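Local coordinates for protein putative oxidoreductase (Thermus thermophilus, PDB 2ISM) that belongs to the glucose/sorbosone dehydrogenase family of beta-propeller proteins, a putative oxidoreductase whose model carries a bound calcium ion, at residues G43-I53 with F56-L67. Residues are numbered along the deposited sequence; the frame is centred on the assembly and turned at random.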
ATOM      1  N   GLY B  43     -16.698 -11.135   6.914  1.00 27.53           N
ATOM      2  CA  GLY B  43     -17.413 -10.317   7.878  1.00 25.23           C
ATOM      3  C   GLY B  43     -16.485  -9.399   8.657  1.00 23.85           C
ATOM      4  O   GLY B  43     -15.264  -9.503   8.562  1.00 21.93           O
ATOM      5  N   MET B  44     -17.064  -8.495   9.438  1.00 20.06           N
ATOM      6  CA  MET B  44     -16.272  -7.561  10.222  1.00 16.84           C
ATOM      7  C   MET B  44     -16.911  -7.324  11.586  1.00 18.74           C
ATOM      8  O   MET B  44     -18.096  -6.997  11.669  1.00 19.68           O
ATOM      9  CB  MET B  44     -16.160  -6.236   9.471  1.00 21.70           C
ATOM     10  CG  MET B  44     -15.222  -5.221  10.086  1.00 32.52           C
ATOM     11  SD  MET B  44     -15.229  -3.685   9.131  1.00 34.54           S
ATOM     12  CE  MET B  44     -14.937  -4.323   7.492  1.00 23.99           C
ATOM     13  N   LEU B  45     -16.131  -7.499  12.652  1.00 13.15           N
ATOM     14  CA  LEU B  45     -16.638  -7.264  13.997  1.00 12.68           C
ATOM     15  C   LEU B  45     -16.247  -5.847  14.408  1.00 15.50           C
ATOM     16  O   LEU B  45     -15.124  -5.399  14.170  1.00 15.48           O
ATOM     17  CB  LEU B  45     -16.059  -8.286  14.982  1.00 12.03           C
ATOM     18  CG  LEU B  45     -16.431  -9.749  14.726  1.00 13.93           C
ATOM     19  CD1 LEU B  45     -15.782 -10.641  15.781  1.00 16.68           C
ATOM     20  CD2 LEU B  45     -17.947  -9.903  14.764  1.00 16.25           C
ATOM     21  N   ILE B  46     -17.186  -5.142  15.020  1.00 13.98           N
ATOM     22  CA  ILE B  46     -16.964  -3.770  15.442  1.00 13.91           C
ATOM     23  C   ILE B  46     -17.332  -3.634  16.910  1.00 12.89           C
ATOM     24  O   ILE B  46     -18.469  -3.901  17.288  1.00 12.62           O
ATOM     25  CB  ILE B  46     -17.863  -2.798  14.651  1.00 13.19           C
ATOM     26  CG1 ILE B  46     -17.727  -3.053  13.150  1.00 14.14           C
ATOM     27  CG2 ILE B  46     -17.494  -1.360  14.994  1.00 14.46           C
ATOM     28  CD1 ILE B  46     -18.793  -2.346  12.312  1.00 13.62           C
ATOM     29  N   ALA B  47     -16.375  -3.222  17.733  1.00 13.41           N
ATOM     30  CA  ALA B  47     -16.644  -3.042  19.154  1.00 13.15           C
ATOM     31  C   ALA B  47     -17.098  -1.611  19.427  1.00 13.99           C
ATOM     32  O   ALA B  47     -16.362  -0.664  19.160  1.00 13.99           O
ATOM     33  CB  ALA B  47     -15.390  -3.359  19.970  1.00 14.12           C
ATOM     34  N   GLU B  48     -18.316  -1.460  19.945  1.00 13.76           N
ATOM     35  CA  GLU B  48     -18.853  -0.143  20.290  1.00 11.48           C
ATOM     36  C   GLU B  48     -18.659   0.014  21.794  1.00 13.24           C
ATOM     37  O   GLU B  48     -19.049  -0.856  22.566  1.00 12.92           O
ATOM     38  CB  GLU B  48     -20.339  -0.056  19.947  1.00 10.66           C
ATOM     39  CG  GLU B  48     -20.630   0.093  18.461  1.00 12.22           C
ATOM     40  CD  GLU B  48     -22.116   0.223  18.189  1.00 16.59           C
ATOM     41  OE1 GLU B  48     -22.827  -0.793  18.312  1.00 17.15           O
ATOM     42  OE2 GLU B  48     -22.575   1.341  17.873  1.00 18.75           O
ATOM     43  N   ARG B  49     -18.069   1.129  22.208  1.00 10.89           N
ATOM     44  CA  ARG B  49     -17.782   1.353  23.621  1.00 12.77           C
ATOM     45  C   ARG B  49     -18.929   1.123  24.610  1.00 13.15           C
ATOM     46  O   ARG B  49     -18.688   0.713  25.750  1.00 11.15           O
ATOM     47  CB  ARG B  49     -17.188   2.749  23.817  1.00 14.12           C
ATOM     48  CG  ARG B  49     -16.414   2.893  25.128  1.00 14.55           C
ATOM     49  CD  ARG B  49     -15.664   4.211  25.191  1.00 16.93           C
ATOM     50  NE  ARG B  49     -16.564   5.360  25.169  1.00 12.58           N
ATOM     51  CZ  ARG B  49     -16.157   6.625  25.223  1.00 14.77           C
ATOM     52  NH1 ARG B  49     -14.861   6.907  25.299  1.00 11.29           N
ATOM     53  NH2 ARG B  49     -17.047   7.608  25.222  1.00 13.21           N
ATOM     54  N   PRO B  50     -20.185   1.400  24.204  1.00 15.18           N
ATOM     55  CA  PRO B  50     -21.318   1.188  25.117  1.00 17.65           C
ATOM     56  C   PRO B  50     -21.536  -0.281  25.492  1.00 19.46           C
ATOM     57  O   PRO B  50     -22.384  -0.590  26.327  1.00 16.82           O
ATOM     58  CB  PRO B  50     -22.500   1.765  24.339  1.00 18.79           C
ATOM     59  CG  PRO B  50     -21.866   2.876  23.568  1.00 17.72           C
ATOM     60  CD  PRO B  50     -20.597   2.226  23.057  1.00 16.37           C
ATOM     61  N   GLY B  51     -20.788  -1.186  24.860  1.00 16.26           N
ATOM     62  CA  GLY B  51     -20.921  -2.597  25.192  1.00 14.46           C
ATOM     63  C   GLY B  51     -21.478  -3.546  24.146  1.00 17.95           C
ATOM     64  O   GLY B  51     -21.840  -4.675  24.474  1.00 23.31           O
ATOM     65  N   ARG B  52     -21.554  -3.111  22.893  1.00 15.95           N
ATOM     66  CA  ARG B  52     -22.065  -3.972  21.828  1.00 12.54           C
ATOM     67  C   ARG B  52     -20.964  -4.306  20.837  1.00 14.04           C
ATOM     68  O   ARG B  52     -20.182  -3.433  20.467  1.00 12.41           O
ATOM     69  CB  ARG B  52     -23.182  -3.281  21.034  1.00 13.83           C
ATOM     70  CG  ARG B  52     -24.401  -2.832  21.824  1.00 24.53           C
ATOM     71  CD  ARG B  52     -25.409  -2.149  20.888  1.00 28.60           C
ATOM     72  NE  ARG B  52     -24.901  -0.900  20.313  1.00 22.33           N
ATOM     73  CZ  ARG B  52     -24.923   0.278  20.932  1.00 31.58           C
ATOM     74  NH1 ARG B  52     -25.434   0.380  22.152  1.00 33.67           N
ATOM     75  NH2 ARG B  52     -24.429   1.357  20.333  1.00 28.12           N
ATOM     76  N   ILE B  53     -20.900  -5.567  20.420  1.00 14.57           N
ATOM     77  CA  ILE B  53     -19.949  -5.989  19.396  1.00 14.02           C
ATOM     78  C   ILE B  53     -20.858  -6.205  18.191  1.00 16.99           C
ATOM     79  O   ILE B  53     -21.719  -7.090  18.208  1.00 19.33           O
ATOM     80  CB  ILE B  53     -19.260  -7.325  19.725  1.00 12.73           C
ATOM     81  CG1 ILE B  53     -18.356  -7.163  20.949  1.00 14.32           C
ATOM     82  CG2 ILE B  53     -18.456  -7.804  18.514  1.00 16.01           C
ATOM     83  CD1 ILE B  53     -17.625  -8.432  21.356  1.00 17.59           C
ATOM     84  N   PHE B  56     -20.799  -6.658  10.775  1.00 21.58           N
ATOM     85  CA  PHE B  56     -21.184  -6.052   9.511  1.00 20.01           C
ATOM     86  C   PHE B  56     -20.829  -7.089   8.458  1.00 24.92           C
ATOM     87  O   PHE B  56     -19.673  -7.510   8.350  1.00 19.91           O
ATOM     88  CB  PHE B  56     -20.419  -4.758   9.250  1.00 17.66           C
ATOM     89  CG  PHE B  56     -20.889  -4.027   8.026  1.00 19.20           C
ATOM     90  CD1 PHE B  56     -22.173  -3.488   7.975  1.00 21.09           C
ATOM     91  CD2 PHE B  56     -20.067  -3.906   6.912  1.00 17.95           C
ATOM     92  CE1 PHE B  56     -22.631  -2.841   6.829  1.00 21.58           C
ATOM     93  CE2 PHE B  56     -20.513  -3.263   5.761  1.00 19.73           C
ATOM     94  CZ  PHE B  56     -21.801  -2.728   5.719  1.00 20.09           C
ATOM     95  N   ARG B  57     -21.830  -7.511   7.698  1.00 27.56           N
ATOM     96  CA  ARG B  57     -21.629  -8.531   6.682  1.00 32.42           C
ATOM     97  C   ARG B  57     -22.666  -8.374   5.581  1.00 33.11           C
ATOM     98  O   ARG B  57     -23.857  -8.232   5.856  1.00 29.05           O
ATOM     99  CB  ARG B  57     -21.764  -9.911   7.325  1.00 41.59           C
ATOM    100  CG  ARG B  57     -21.377 -11.079   6.444  1.00 52.76           C
ATOM    101  CD  ARG B  57     -21.874 -12.383   7.052  1.00 63.16           C
ATOM    102  NE  ARG B  57     -21.372 -13.555   6.342  1.00 77.22           N
ATOM    103  CZ  ARG B  57     -21.851 -14.785   6.500  1.00 82.57           C
ATOM    104  NH1 ARG B  57     -22.850 -15.006   7.344  1.00 86.03           N
ATOM    105  NH2 ARG B  57     -21.328 -15.796   5.819  1.00 84.66           N
ATOM    106  N   GLU B  58     -22.209  -8.393   4.335  1.00 36.12           N
ATOM    107  CA  GLU B  58     -23.110  -8.263   3.196  1.00 37.75           C
ATOM    108  C   GLU B  58     -24.049  -7.069   3.338  1.00 35.06           C
ATOM    109  O   GLU B  58     -25.261  -7.192   3.160  1.00 34.24           O
ATOM    110  CB  GLU B  58     -23.919  -9.551   3.032  1.00 40.43           C
ATOM    111  CG  GLU B  58     -23.097 -10.740   2.552  1.00 47.62           C
ATOM    112  CD  GLU B  58     -23.834 -12.057   2.700  1.00 55.83           C
ATOM    113  OE1 GLU B  58     -25.084 -12.040   2.726  1.00 56.24           O
ATOM    114  OE2 GLU B  58     -23.164 -13.109   2.778  1.00 56.72           O
ATOM    115  N   GLY B  59     -23.480  -5.917   3.675  1.00 31.26           N
ATOM    116  CA  GLY B  59     -24.266  -4.706   3.818  1.00 28.89           C
ATOM    117  C   GLY B  59     -25.252  -4.649   4.970  1.00 29.13           C
ATOM    118  O   GLY B  59     -26.077  -3.732   5.023  1.00 28.46           O
ATOM    119  N   ARG B  60     -25.179  -5.602   5.896  1.00 24.98           N
ATOM    120  CA  ARG B  60     -26.098  -5.599   7.032  1.00 23.67           C
ATOM    121  C   ARG B  60     -25.393  -5.563   8.382  1.00 23.96           C
ATOM    122  O   ARG B  60     -24.393  -6.251   8.595  1.00 24.35           O
ATOM    123  CB  ARG B  60     -27.029  -6.816   6.975  1.00 21.95           C
ATOM    124  CG  ARG B  60     -28.097  -6.821   8.071  1.00 26.43           C
ATOM    125  CD  ARG B  60     -29.429  -7.340   7.545  1.00 34.14           C
ATOM    126  NE  ARG B  60     -29.473  -8.793   7.437  1.00 36.07           N
ATOM    127  CZ  ARG B  60     -30.176  -9.452   6.522  1.00 31.75           C
ATOM    128  NH1 ARG B  60     -30.894  -8.790   5.623  1.00 35.75           N
ATOM    129  NH2 ARG B  60     -30.168 -10.776   6.511  1.00 36.05           N
ATOM    130  N   LEU B  61     -25.925  -4.748   9.289  1.00 20.13           N
ATOM    131  CA  LEU B  61     -25.375  -4.619  10.629  1.00 20.81           C
ATOM    132  C   LEU B  61     -26.231  -5.407  11.604  1.00 21.07           C
ATOM    133  O   LEU B  61     -27.450  -5.235  11.649  1.00 19.36           O
ATOM    134  CB  LEU B  61     -25.360  -3.157  11.079  1.00 23.16           C
ATOM    135  CG  LEU B  61     -24.050  -2.372  11.106  1.00 26.69           C
ATOM    136  CD1 LEU B  61     -24.294  -1.049  11.837  1.00 22.83           C
ATOM    137  CD2 LEU B  61     -22.964  -3.173  11.815  1.00 17.27           C
ATOM    138  N   SER B  62     -25.592  -6.266  12.388  1.00 18.87           N
ATOM    139  CA  SER B  62     -26.303  -7.061  13.375  1.00 17.48           C
ATOM    140  C   SER B  62     -25.515  -7.035  14.676  1.00 21.02           C
ATOM    141  O   SER B  62     -24.404  -6.497  14.724  1.00 17.46           O
ATOM    142  CB  SER B  62     -26.456  -8.503  12.892  1.00 21.58           C
ATOM    143  OG  SER B  62     -25.201  -9.141  12.765  1.00 26.27           O
ATOM    144  N   THR B  63     -26.093  -7.602  15.730  1.00 17.89           N
ATOM    145  CA  THR B  63     -25.414  -7.651  17.015  1.00 21.29           C
ATOM    146  C   THR B  63     -24.785  -9.026  17.211  1.00 22.92           C
ATOM    147  O   THR B  63     -25.480 -10.042  17.294  1.00 21.36           O
ATOM    148  CB  THR B  63     -26.380  -7.358  18.174  1.00 23.80           C
ATOM    149  OG1 THR B  63     -26.891  -6.026  18.038  1.00 30.49           O
ATOM    150  CG2 THR B  63     -25.659  -7.482  19.512  1.00 28.49           C
ATOM    151  N   TYR B  64     -23.459  -9.046  17.265  1.00 16.24           N
ATOM    152  CA  TYR B  64     -22.706 -10.278  17.446  1.00 14.33           C
ATOM    153  C   TYR B  64     -22.801 -10.699  18.906  1.00 17.08           C
ATOM    154  O   TYR B  64     -22.973 -11.878  19.221  1.00 17.33           O
ATOM    155  CB  TYR B  64     -21.242 -10.044  17.069  1.00 15.30           C
ATOM    156  CG  TYR B  64     -20.366 -11.265  17.205  1.00 17.47           C
ATOM    157  CD1 TYR B  64     -20.420 -12.297  16.268  1.00 19.75           C
ATOM    158  CD2 TYR B  64     -19.476 -11.387  18.269  1.00 17.70           C
ATOM    159  CE1 TYR B  64     -19.604 -13.422  16.392  1.00 16.31           C
ATOM    160  CE2 TYR B  64     -18.659 -12.501  18.404  1.00 18.94           C
ATOM    161  CZ  TYR B  64     -18.725 -13.514  17.464  1.00 19.04           C
ATOM    162  OH  TYR B  64     -17.906 -14.615  17.596  1.00 20.18           O
ATOM    163  N   ALA B  65     -22.685  -9.720  19.796  1.00 17.57           N
ATOM    164  CA  ALA B  65     -22.766  -9.977  21.224  1.00 19.98           C
ATOM    165  C   ALA B  65     -22.998  -8.689  21.992  1.00 19.73           C
ATOM    166  O   ALA B  65     -22.671  -7.594  21.529  1.00 18.10           O
ATOM    167  CB  ALA B  65     -21.483 -10.636  21.711  1.00 21.57           C
ATOM    168  N   GLU B  66     -23.591  -8.821  23.167  1.00 18.41           N
ATOM    169  CA  GLU B  66     -23.817  -7.666  24.010  1.00 23.35           C
ATOM    170  C   GLU B  66     -23.152  -8.002  25.333  1.00 25.13           C
ATOM    171  O   GLU B  66     -23.406  -9.061  25.908  1.00 24.65           O
ATOM    172  CB  GLU B  66     -25.310  -7.416  24.206  1.00 28.45           C
ATOM    173  CG  GLU B  66     -25.616  -6.056  24.805  1.00 44.47           C
ATOM    174  CD  GLU B  66     -27.075  -5.674  24.669  1.00 53.41           C
ATOM    175  OE1 GLU B  66     -27.590  -5.688  23.529  1.00 56.27           O
ATOM    176  OE2 GLU B  66     -27.706  -5.356  25.701  1.00 59.63           O
ATOM    177  N   LEU B  67     -22.281  -7.115  25.800  1.00 21.29           N
ATOM    178  CA  LEU B  67     -21.578  -7.336  27.056  1.00 19.78           C
ATOM    179  C   LEU B  67     -21.858  -6.210  28.039  1.00 18.61           C
ATOM    180  O   LEU B  67     -21.939  -5.044  27.657  1.00 17.99           O
ATOM    181  CB  LEU B  67     -20.068  -7.426  26.811  1.00 18.91           C
ATOM    182  CG  LEU B  67     -19.565  -8.543  25.892  1.00 27.29           C
ATOM    183  CD1 LEU B  67     -18.090  -8.333  25.587  1.00 23.47           C
ATOM    184  CD2 LEU B  67     -19.785  -9.890  26.554  1.00 29.55           C
TER
HETATM  185  O   HOH W   1     -23.477  -2.371  28.977  1.00 35.67           O
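The outer three strands of one four-stranded propeller blade, 44-48, 52-57 and 60-66, meet here through two successive antiparallel hairpins. In the first, Met44 and Phe56 form a hydrogen-bonded pair: Phe56 N reaches Met44 O at 2.9 Å almost straight, while the return bond from Met44 N to Phe56 O is more bent. Near the turn of this hairpin, a G1 beta bulge sets the successive residues Gly51 and Arg52 opposite the single residue Glu48. Arg52 grips the Glu48 carboxylate side-on, NE lying 2.9 Å from OE1 and NH2 binding OE2, both approaching from above the carboxylate plane; Arg54 is a second cationic partner of this glutamate.

The second hairpin contains a classic beta bulge, with Tyr64 and Ala65 together opposite Ile53. Ile53 O therefore accepts two amides, Tyr64 N at 2.8 Å and Ala65 N at 3.2 Å, the latter on a lone pair. Ile53 N donates to Ala65 O, and Leu67 N meets Gly51 O at 2.8 Å with an N-H...O angle of 174°, extending the ladder past the corner at Tyr64.

The Tyr64 ring packs against Leu45 and Ile53. With CG anti to the backbone N (chi1 -179°), its side chain runs alongside that of Ile53, whose CG2 touches CD2 of the ring at 3.7 Å. Leu45 CD2 lies over one ring face in a CH-pi contact, 3.9 Å from the centroid and displaced from the ring centre, and the Tyr64 hydroxyl is hydrogen-bonded to His112 ND1. Leu45 and Ile53 also pack on strand 77-82 of the next blade, whereas Ile46 and Phe56 touch strand 23-27. Such a four-stranded antiparallel meander, packed against the sheets before and after it, is the blade of a beta-propeller.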